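Local coordinates for protein folylpolyglutamate synthase (FolC) (Helicobacter pylori, PDB 6K8C) that probably adds glutamate to dihydropteroate and extends the polyglutamate tail of reduced folates, using ATP, at residues N153-D166 and K184-Q198. Residues are numbered along the deposited sequence; the frame is centred on the assembly and turned at random.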
ATOM      1  N   ASN A 153     -14.227   1.343  -6.933  1.00 32.24           N
ATOM      2  CA  ASN A 153     -15.359   2.256  -6.806  1.00 42.16           C
ATOM      3  C   ASN A 153     -16.700   1.583  -7.062  1.00 44.43           C
ATOM      4  O   ASN A 153     -17.736   2.135  -6.673  1.00 37.85           O
ATOM      5  CB  ASN A 153     -15.203   3.431  -7.772  1.00 43.00           C
ATOM      6  CG  ASN A 153     -14.466   4.588  -7.155  1.00 56.85           C
ATOM      7  OD1 ASN A 153     -14.738   4.965  -6.016  1.00 60.92           O
ATOM      8  ND2 ASN A 153     -13.522   5.160  -7.899  1.00 48.47           N
ATOM      9  N   ALA A 154     -16.713   0.421  -7.718  1.00 37.67           N
ATOM     10  CA  ALA A 154     -17.967  -0.214  -8.099  1.00 38.69           C
ATOM     11  C   ALA A 154     -18.649  -0.923  -6.937  1.00 40.72           C
ATOM     12  O   ALA A 154     -19.847  -1.208  -7.021  1.00 34.70           O
ATOM     13  CB  ALA A 154     -17.730  -1.211  -9.238  1.00 37.81           C
ATOM     14  N   LEU A 155     -17.921  -1.219  -5.868  1.00 36.93           N
ATOM     15  CA  LEU A 155     -18.507  -1.902  -4.726  1.00 40.29           C
ATOM     16  C   LEU A 155     -19.215  -0.896  -3.826  1.00 33.56           C
ATOM     17  O   LEU A 155     -18.759   0.239  -3.657  1.00 32.87           O
ATOM     18  CB  LEU A 155     -17.425  -2.652  -3.946  1.00 34.73           C
ATOM     19  CG  LEU A 155     -16.951  -4.000  -4.495  1.00 46.09           C
ATOM     20  CD1 LEU A 155     -16.092  -3.821  -5.737  1.00 38.86           C
ATOM     21  CD2 LEU A 155     -16.177  -4.748  -3.426  1.00 46.99           C
ATOM     22  N   LYS A 156     -20.353  -1.300  -3.270  1.00 41.76           N
ATOM     23  CA  LYS A 156     -21.035  -0.436  -2.317  1.00 41.35           C
ATOM     24  C   LYS A 156     -20.178  -0.296  -1.066  1.00 37.75           C
ATOM     25  O   LYS A 156     -19.574  -1.263  -0.595  1.00 46.21           O
ATOM     26  CB  LYS A 156     -22.416  -0.992  -1.967  1.00 56.58           C
ATOM     27  CG  LYS A 156     -23.508  -0.587  -2.953  1.00 67.63           C
ATOM     28  CD  LYS A 156     -24.826  -1.287  -2.654  1.00 76.71           C
ATOM     29  CE  LYS A 156     -25.716  -1.338  -3.887  1.00 81.19           C
ATOM     30  NZ  LYS A 156     -26.950  -2.138  -3.645  1.00 79.94           N
ATOM     31  N   LYS A 157     -20.108   0.917  -0.539  1.00 34.94           N
ATOM     32  CA  LYS A 157     -19.179   1.231   0.533  1.00 34.15           C
ATOM     33  C   LYS A 157     -19.933   1.618   1.795  1.00 34.01           C
ATOM     34  O   LYS A 157     -20.916   2.364   1.746  1.00 41.08           O
ATOM     35  CB  LYS A 157     -18.224   2.356   0.123  1.00 49.65           C
ATOM     36  CG  LYS A 157     -18.904   3.599  -0.410  1.00 50.37           C
ATOM     37  CD  LYS A 157     -17.887   4.688  -0.697  1.00 45.22           C
ATOM     38  CE  LYS A 157     -16.962   4.284  -1.833  1.00 55.48           C
ATOM     39  NZ  LYS A 157     -17.415   4.845  -3.132  1.00 52.91           N
ATOM     40  N   THR A 158     -19.472   1.084   2.922  1.00 30.46           N
ATOM     41  CA  THR A 158     -19.931   1.549   4.223  1.00 32.49           C
ATOM     42  C   THR A 158     -19.200   2.819   4.640  1.00 31.28           C
ATOM     43  O   THR A 158     -19.800   3.729   5.225  1.00 26.58           O
ATOM     44  CB  THR A 158     -19.710   0.449   5.261  1.00 33.43           C
ATOM     45  OG1 THR A 158     -20.290  -0.769   4.790  1.00 37.75           O
ATOM     46  CG2 THR A 158     -20.319   0.827   6.601  1.00 37.11           C
ATOM     47  N   LEU A 159     -17.908   2.900   4.339  1.00 28.71           N
ATOM     48  CA  LEU A 159     -17.067   3.969   4.855  1.00 26.01           C
ATOM     49  C   LEU A 159     -15.908   4.177   3.895  1.00 26.00           C
ATOM     50  O   LEU A 159     -15.378   3.210   3.349  1.00 29.95           O
ATOM     51  CB  LEU A 159     -16.541   3.614   6.247  1.00 30.98           C
ATOM     52  CG  LEU A 159     -15.555   4.554   6.925  1.00 27.67           C
ATOM     53  CD1 LEU A 159     -16.272   5.815   7.374  1.00 30.81           C
ATOM     54  CD2 LEU A 159     -14.909   3.833   8.103  1.00 32.68           C
ATOM     55  N   SER A 160     -15.535   5.435   3.682  1.00 25.94           N
ATOM     56  CA  SER A 160     -14.302   5.774   2.985  1.00 30.31           C
ATOM     57  C   SER A 160     -13.309   6.354   3.982  1.00 27.44           C
ATOM     58  O   SER A 160     -13.693   7.086   4.901  1.00 25.30           O
ATOM     59  CB  SER A 160     -14.555   6.781   1.859  1.00 32.28           C
ATOM     60  OG  SER A 160     -15.471   6.261   0.908  1.00 33.87           O
ATOM     61  N   VAL A 161     -12.036   6.008   3.817  1.00 25.29           N
ATOM     62  CA  VAL A 161     -10.950   6.603   4.589  1.00 27.26           C
ATOM     63  C   VAL A 161     -10.024   7.299   3.605  1.00 28.21           C
ATOM     64  O   VAL A 161      -9.418   6.644   2.748  1.00 25.03           O
ATOM     65  CB  VAL A 161     -10.187   5.556   5.413  1.00 21.55           C
ATOM     66  CG1 VAL A 161      -9.020   6.214   6.135  1.00 23.29           C
ATOM     67  CG2 VAL A 161     -11.122   4.883   6.411  1.00 24.31           C
ATOM     68  N   PHE A 162      -9.917   8.622   3.712  1.00 24.42           N
ATOM     69  CA  PHE A 162      -9.048   9.392   2.833  1.00 22.39           C
ATOM     70  C   PHE A 162      -7.741   9.663   3.563  1.00 25.89           C
ATOM     71  O   PHE A 162      -7.691  10.508   4.462  1.00 24.74           O
ATOM     72  CB  PHE A 162      -9.728  10.684   2.384  1.00 23.71           C
ATOM     73  CG  PHE A 162     -10.888  10.449   1.453  1.00 25.23           C
ATOM     74  CD1 PHE A 162     -10.667  10.089   0.132  1.00 30.36           C
ATOM     75  CD2 PHE A 162     -12.191  10.571   1.901  1.00 26.62           C
ATOM     76  CE1 PHE A 162     -11.734   9.861  -0.735  1.00 29.62           C
ATOM     77  CE2 PHE A 162     -13.261  10.350   1.045  1.00 34.69           C
ATOM     78  CZ  PHE A 162     -13.029   9.989  -0.279  1.00 33.40           C
ATOM     79  N   THR A 163      -6.695   8.936   3.182  1.00 28.12           N
ATOM     80  CA  THR A 163      -5.350   9.177   3.686  1.00 22.00           C
ATOM     81  C   THR A 163      -4.785  10.419   2.994  1.00 27.09           C
ATOM     82  O   THR A 163      -5.428  10.989   2.107  1.00 27.34           O
ATOM     83  CB  THR A 163      -4.499   7.921   3.477  1.00 26.71           C
ATOM     84  OG1 THR A 163      -4.146   7.782   2.096  1.00 25.85           O
ATOM     85  CG2 THR A 163      -5.260   6.683   3.930  1.00 23.99           C
ATOM     86  N   PRO A 164      -3.609  10.906   3.406  1.00 24.82           N
ATOM     87  CA  PRO A 164      -3.096  12.158   2.820  1.00 25.59           C
ATOM     88  C   PRO A 164      -2.909  12.071   1.308  1.00 32.38           C
ATOM     89  O   PRO A 164      -2.373  11.092   0.783  1.00 27.70           O
ATOM     90  CB  PRO A 164      -1.761  12.358   3.543  1.00 34.68           C
ATOM     91  CG  PRO A 164      -2.008  11.766   4.896  1.00 27.51           C
ATOM     92  CD  PRO A 164      -2.823  10.517   4.593  1.00 26.30           C
ATOM     93  N   ILE A 165      -3.355  13.121   0.616  1.00 29.66           N
ATOM     94  CA  ILE A 165      -3.353  13.196  -0.843  1.00 27.14           C
ATOM     95  C   ILE A 165      -2.267  14.169  -1.285  1.00 40.05           C
ATOM     96  O   ILE A 165      -2.159  15.280  -0.747  1.00 35.73           O
ATOM     97  CB  ILE A 165      -4.726  13.637  -1.379  1.00 31.55           C
ATOM     98  CG1 ILE A 165      -5.793  12.592  -1.044  1.00 30.96           C
ATOM     99  CG2 ILE A 165      -4.671  13.883  -2.879  1.00 35.50           C
ATOM    100  CD1 ILE A 165      -7.202  13.154  -1.028  1.00 31.36           C
ATOM    101  N   ASP A 166      -1.483  13.765  -2.281  1.00 39.34           N
ATOM    102  CA  ASP A 166      -0.362  14.562  -2.759  1.00 42.98           C
ATOM    103  C   ASP A 166      -0.142  14.256  -4.238  1.00 52.17           C
ATOM    104  O   ASP A 166      -0.910  13.515  -4.862  1.00 41.73           O
ATOM    105  CB  ASP A 166       0.892  14.284  -1.925  1.00 48.72           C
ATOM    106  CG  ASP A 166       1.816  15.484  -1.835  1.00 63.02           C
ATOM    107  OD1 ASP A 166       1.708  16.386  -2.692  1.00 62.54           O
ATOM    108  OD2 ASP A 166       2.644  15.528  -0.901  1.00 73.48           O
ATOM    109  N   LYS A 184     -10.084  11.698  -6.663  1.00 33.79           N
ATOM    110  CA  LYS A 184     -10.157  10.824  -5.497  1.00 33.51           C
ATOM    111  C   LYS A 184     -11.408  11.101  -4.672  1.00 35.03           C
ATOM    112  O   LYS A 184     -12.097  10.168  -4.243  1.00 38.22           O
ATOM    113  CB  LYS A 184      -8.900  10.992  -4.639  1.00 37.48           C
ATOM    114  CG  LYS A 184      -7.608  10.591  -5.335  1.00 39.21           C
ATOM    115  CD  LYS A 184      -6.458  10.475  -4.346  1.00 38.77           C
ATOM    116  CE  LYS A 184      -5.148  10.114  -5.043  1.00 33.58           C
ATOM    117  NZ  LYS A 184      -5.159   8.726  -5.567  1.00 36.69           N
ATOM    118  N   LEU A 185     -11.726  12.374  -4.449  1.00 39.32           N
ATOM    119  CA  LEU A 185     -12.789  12.735  -3.524  1.00 32.17           C
ATOM    120  C   LEU A 185     -14.181  12.631  -4.131  1.00 39.55           C
ATOM    121  O   LEU A 185     -15.156  12.515  -3.382  1.00 36.41           O
ATOM    122  CB  LEU A 185     -12.565  14.157  -3.003  1.00 31.10           C
ATOM    123  CG  LEU A 185     -11.336  14.328  -2.110  1.00 33.07           C
ATOM    124  CD1 LEU A 185     -10.919  15.792  -2.045  1.00 37.04           C
ATOM    125  CD2 LEU A 185     -11.610  13.776  -0.721  1.00 33.51           C
ATOM    126  N   LYS A 186     -14.299  12.668  -5.462  1.00 37.42           N
ATOM    127  CA  LYS A 186     -15.623  12.707  -6.079  1.00 48.39           C
ATOM    128  C   LYS A 186     -16.429  11.450  -5.783  1.00 48.89           C
ATOM    129  O   LYS A 186     -17.663  11.506  -5.722  1.00 49.12           O
ATOM    130  CB  LYS A 186     -15.497  12.910  -7.589  1.00 50.66           C
ATOM    131  CG  LYS A 186     -15.599  14.364  -8.015  1.00 60.72           C
ATOM    132  CD  LYS A 186     -15.308  14.539  -9.496  1.00 71.24           C
ATOM    133  CE  LYS A 186     -15.318  16.012  -9.874  1.00 73.71           C
ATOM    134  NZ  LYS A 186     -13.978  16.482 -10.319  1.00 74.04           N
ATOM    135  N   ALA A 187     -15.760  10.315  -5.590  1.00 39.75           N
ATOM    136  CA  ALA A 187     -16.434   9.057  -5.316  1.00 48.19           C
ATOM    137  C   ALA A 187     -16.676   8.822  -3.828  1.00 48.38           C
ATOM    138  O   ALA A 187     -16.964   7.686  -3.430  1.00 43.07           O
ATOM    139  CB  ALA A 187     -15.636   7.897  -5.911  1.00 53.18           C
ATOM    140  N   MET A 188     -16.567   9.860  -2.999  1.00 39.16           N
ATOM    141  CA  MET A 188     -16.882   9.701  -1.587  1.00 32.94           C
ATOM    142  C   MET A 188     -18.356   9.357  -1.418  1.00 39.88           C
ATOM    143  O   MET A 188     -19.217   9.849  -2.153  1.00 36.91           O
ATOM    144  CB  MET A 188     -16.521  10.972  -0.803  1.00 38.04           C
ATOM    145  CG  MET A 188     -17.614  12.026  -0.723  1.00 34.40           C
ATOM    146  SD  MET A 188     -17.292  13.365   0.454  1.00 36.66           S
ATOM    147  CE  MET A 188     -15.712  13.999  -0.107  1.00 29.63           C
ATOM    148  N   GLY A 189     -18.637   8.470  -0.475  1.00 39.07           N
ATOM    149  CA  GLY A 189     -19.994   8.082  -0.144  1.00 36.19           C
ATOM    150  C   GLY A 189     -20.573   8.942   0.956  1.00 40.43           C
ATOM    151  O   GLY A 189     -20.170  10.092   1.157  1.00 39.68           O
ATOM    152  N   SER A 190     -21.518   8.368   1.699  1.00 34.34           N
ATOM    153  CA  SER A 190     -22.249   9.136   2.695  1.00 36.58           C
ATOM    154  C   SER A 190     -21.469   9.331   3.990  1.00 36.24           C
ATOM    155  O   SER A 190     -21.818  10.217   4.776  1.00 34.37           O
ATOM    156  CB  SER A 190     -23.586   8.457   2.998  1.00 33.67           C
ATOM    157  OG  SER A 190     -23.385   7.172   3.563  1.00 40.15           O
ATOM    158  N   LEU A 191     -20.419   8.544   4.222  1.00 35.71           N
ATOM    159  CA  LEU A 191     -19.693   8.562   5.487  1.00 39.42           C
ATOM    160  C   LEU A 191     -18.211   8.385   5.200  1.00 34.08           C
ATOM    161  O   LEU A 191     -17.809   7.363   4.637  1.00 29.07           O
ATOM    162  CB  LEU A 191     -20.199   7.455   6.422  1.00 38.85           C
ATOM    163  CG  LEU A 191     -19.555   7.351   7.806  1.00 30.84           C
ATOM    164  CD1 LEU A 191     -19.694   8.658   8.548  1.00 32.06           C
ATOM    165  CD2 LEU A 191     -20.169   6.201   8.597  1.00 32.34           C
ATOM    166  N   SER A 192     -17.399   9.368   5.587  1.00 29.03           N
ATOM    167  CA  SER A 192     -15.977   9.321   5.282  1.00 32.74           C
ATOM    168  C   SER A 192     -15.159   9.932   6.409  1.00 29.96           C
ATOM    169  O   SER A 192     -15.572  10.909   7.039  1.00 33.73           O
ATOM    170  CB  SER A 192     -15.661  10.050   3.973  1.00 29.71           C
ATOM    171  OG  SER A 192     -16.439   9.532   2.907  1.00 33.29           O
ATOM    172  N   ILE A 193     -13.994   9.346   6.636  1.00 30.44           N
ATOM    173  CA  ILE A 193     -12.974   9.871   7.531  1.00 27.38           C
ATOM    174  C   ILE A 193     -11.872  10.457   6.668  1.00 28.20           C
ATOM    175  O   ILE A 193     -11.490   9.860   5.657  1.00 26.94           O
ATOM    176  CB  ILE A 193     -12.437   8.758   8.448  1.00 35.16           C
ATOM    177  CG1 ILE A 193     -13.527   8.341   9.434  1.00 35.01           C
ATOM    178  CG2 ILE A 193     -11.179   9.207   9.194  1.00 30.54           C
ATOM    179  CD1 ILE A 193     -13.703   6.882   9.493  1.00 41.39           C
ATOM    180  N   ILE A 194     -11.366  11.631   7.037  1.00 24.85           N
ATOM    181  CA  ILE A 194     -10.301  12.255   6.262  1.00 22.64           C
ATOM    182  C   ILE A 194      -9.127  12.556   7.187  1.00 29.49           C
ATOM    183  O   ILE A 194      -9.288  13.243   8.203  1.00 29.04           O
ATOM    184  CB  ILE A 194     -10.780  13.518   5.513  1.00 27.00           C
ATOM    185  CG1 ILE A 194      -9.677  14.049   4.598  1.00 28.95           C
ATOM    186  CG2 ILE A 194     -11.294  14.598   6.445  1.00 30.81           C
ATOM    187  CD1 ILE A 194     -10.207  14.726   3.342  1.00 36.99           C
ATOM    188  N   ALA A 195      -7.955  12.011   6.845  1.00 29.02           N
ATOM    189  CA  ALA A 195      -6.712  12.325   7.536  1.00 28.70           C
ATOM    190  C   ALA A 195      -6.342  13.790   7.301  1.00 27.55           C
ATOM    191  O   ALA A 195      -6.874  14.429   6.388  1.00 26.96           O
ATOM    192  CB  ALA A 195      -5.595  11.406   7.032  1.00 25.38           C
ATOM    193  N   PRO A 196      -5.437  14.350   8.112  1.00 27.06           N
ATOM    194  CA  PRO A 196      -4.996  15.734   7.873  1.00 28.65           C
ATOM    195  C   PRO A 196      -4.447  15.898   6.461  1.00 31.40           C
ATOM    196  O   PRO A 196      -3.653  15.083   5.984  1.00 36.54           O
ATOM    197  CB  PRO A 196      -3.916  15.954   8.940  1.00 28.16           C
ATOM    198  CG  PRO A 196      -4.289  15.010  10.037  1.00 29.59           C
ATOM    199  CD  PRO A 196      -4.835  13.791   9.338  1.00 27.28           C
ATOM    200  N   GLN A 197      -4.908  16.947   5.783  1.00 29.24           N
ATOM    201  CA  GLN A 197      -4.621  17.181   4.373  1.00 33.90           C
ATOM    202  C   GLN A 197      -4.034  18.573   4.191  1.00 37.31           C
ATOM    203  O   GLN A 197      -4.025  19.398   5.106  1.00 32.71           O
ATOM    204  CB  GLN A 197      -5.885  17.066   3.507  1.00 28.33           C
ATOM    205  CG  GLN A 197      -6.697  15.799   3.702  1.00 28.01           C
ATOM    206  CD  GLN A 197      -6.096  14.619   2.979  1.00 29.29           C
ATOM    207  OE1 GLN A 197      -5.348  14.789   2.021  1.00 31.04           O
ATOM    208  NE2 GLN A 197      -6.414  13.413   3.440  1.00 27.28           N
ATOM    209  N   GLN A 198      -3.568  18.838   2.973  1.00 35.36           N
ATOM    210  CA  GLN A 198      -3.261  20.203   2.584  1.00 41.02           C
ATOM    211  C   GLN A 198      -4.551  21.012   2.464  1.00 37.62           C
ATOM    212  O   GLN A 198      -5.640  20.467   2.261  1.00 34.91           O
ATOM    213  CB  GLN A 198      -2.487  20.221   1.268  1.00 44.30           C
ATOM    214  CG  GLN A 198      -1.072  19.691   1.388  1.00 46.71           C
ATOM    215  CD  GLN A 198      -0.356  19.644   0.056  1.00 59.48           C
ATOM    216  OE1 GLN A 198      -0.188  20.667  -0.605  1.00 63.80           O
ATOM    217  NE2 GLN A 198       0.067  18.451  -0.349  1.00 60.99           N
TER
HETATM  218  O   HOH W   1     -21.961   5.397   0.771  1.00 41.66           O
HETATM  219  O   HOH W   2     -19.649   5.896   2.837  1.00 30.15           O
HETATM  220  O   HOH W   3     -17.642   7.454   1.836  1.00 33.72           O
HETATM  221  O   HOH W   4     -14.597   6.492  -1.730  1.00 42.53           O
HETATM  222  O   HOH W   5      -3.512  16.690   1.091  1.00 36.70           O
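Phe162 turns one ring face to Leu185, whose CD2 sits 3.8 Å from the ring centroid and almost on its normal, a CH-pi contact. The ring's rim is taken up by Lys184 O near CE1, Met188 CB at CZ and Ser192 OG at CE2. With CG anti to its own carbonyl carbon (chi1 -69°), the ring packs against the C-terminal part of helix 177-185 and the type I turn from Leu185 to Met188. On the sheet side of the ring, strands 159-162 and 191-194 run parallel, with Ser160 N hydrogen-bonded to Leu191 O, Ile193 N to Ser160 O, Phe162 N to Ile193 O and Ala195 N to Phe162 O.

Beyond the strands Gln197 takes over the pairing: its chain bends at chi2 (-79°), turning the amide back onto 163-165. Gln197 NE2 donates to Thr163 O at 2.9 Å, nearly straight but from above the carbonyl plane, while Gln197 OE1 accepts from Ile165 N at 3.0 Å on a lone pair. A water joins the same OE1 to Ile165 O and Gln198 N. At the other end Lys157, bent at chi3 and chi4, hydrogen-bonds through NZ to Ala187 O at 2.9 Å; a second water links that oxygen to Ser160 OG. Another water ties Ser160 OG to Gly189 N, Leu191 O and Ser192 OG.

On the sheet face of Val161 and Ile193, Leu159 CD1 presses on Ile193 CD1 at 3.5 Å, a tight fit. Helix 241-254 packs against that face through Val246 and Ala250. Helix 177-185 covers the Phe162 face and links the two adjacent parallel strands in a right-handed beta-alpha-beta crossover of the P-loop-type Mur ligase middle domain, with strand 48-53 flanking 159-162 and strand 215-218 flanking 191-194.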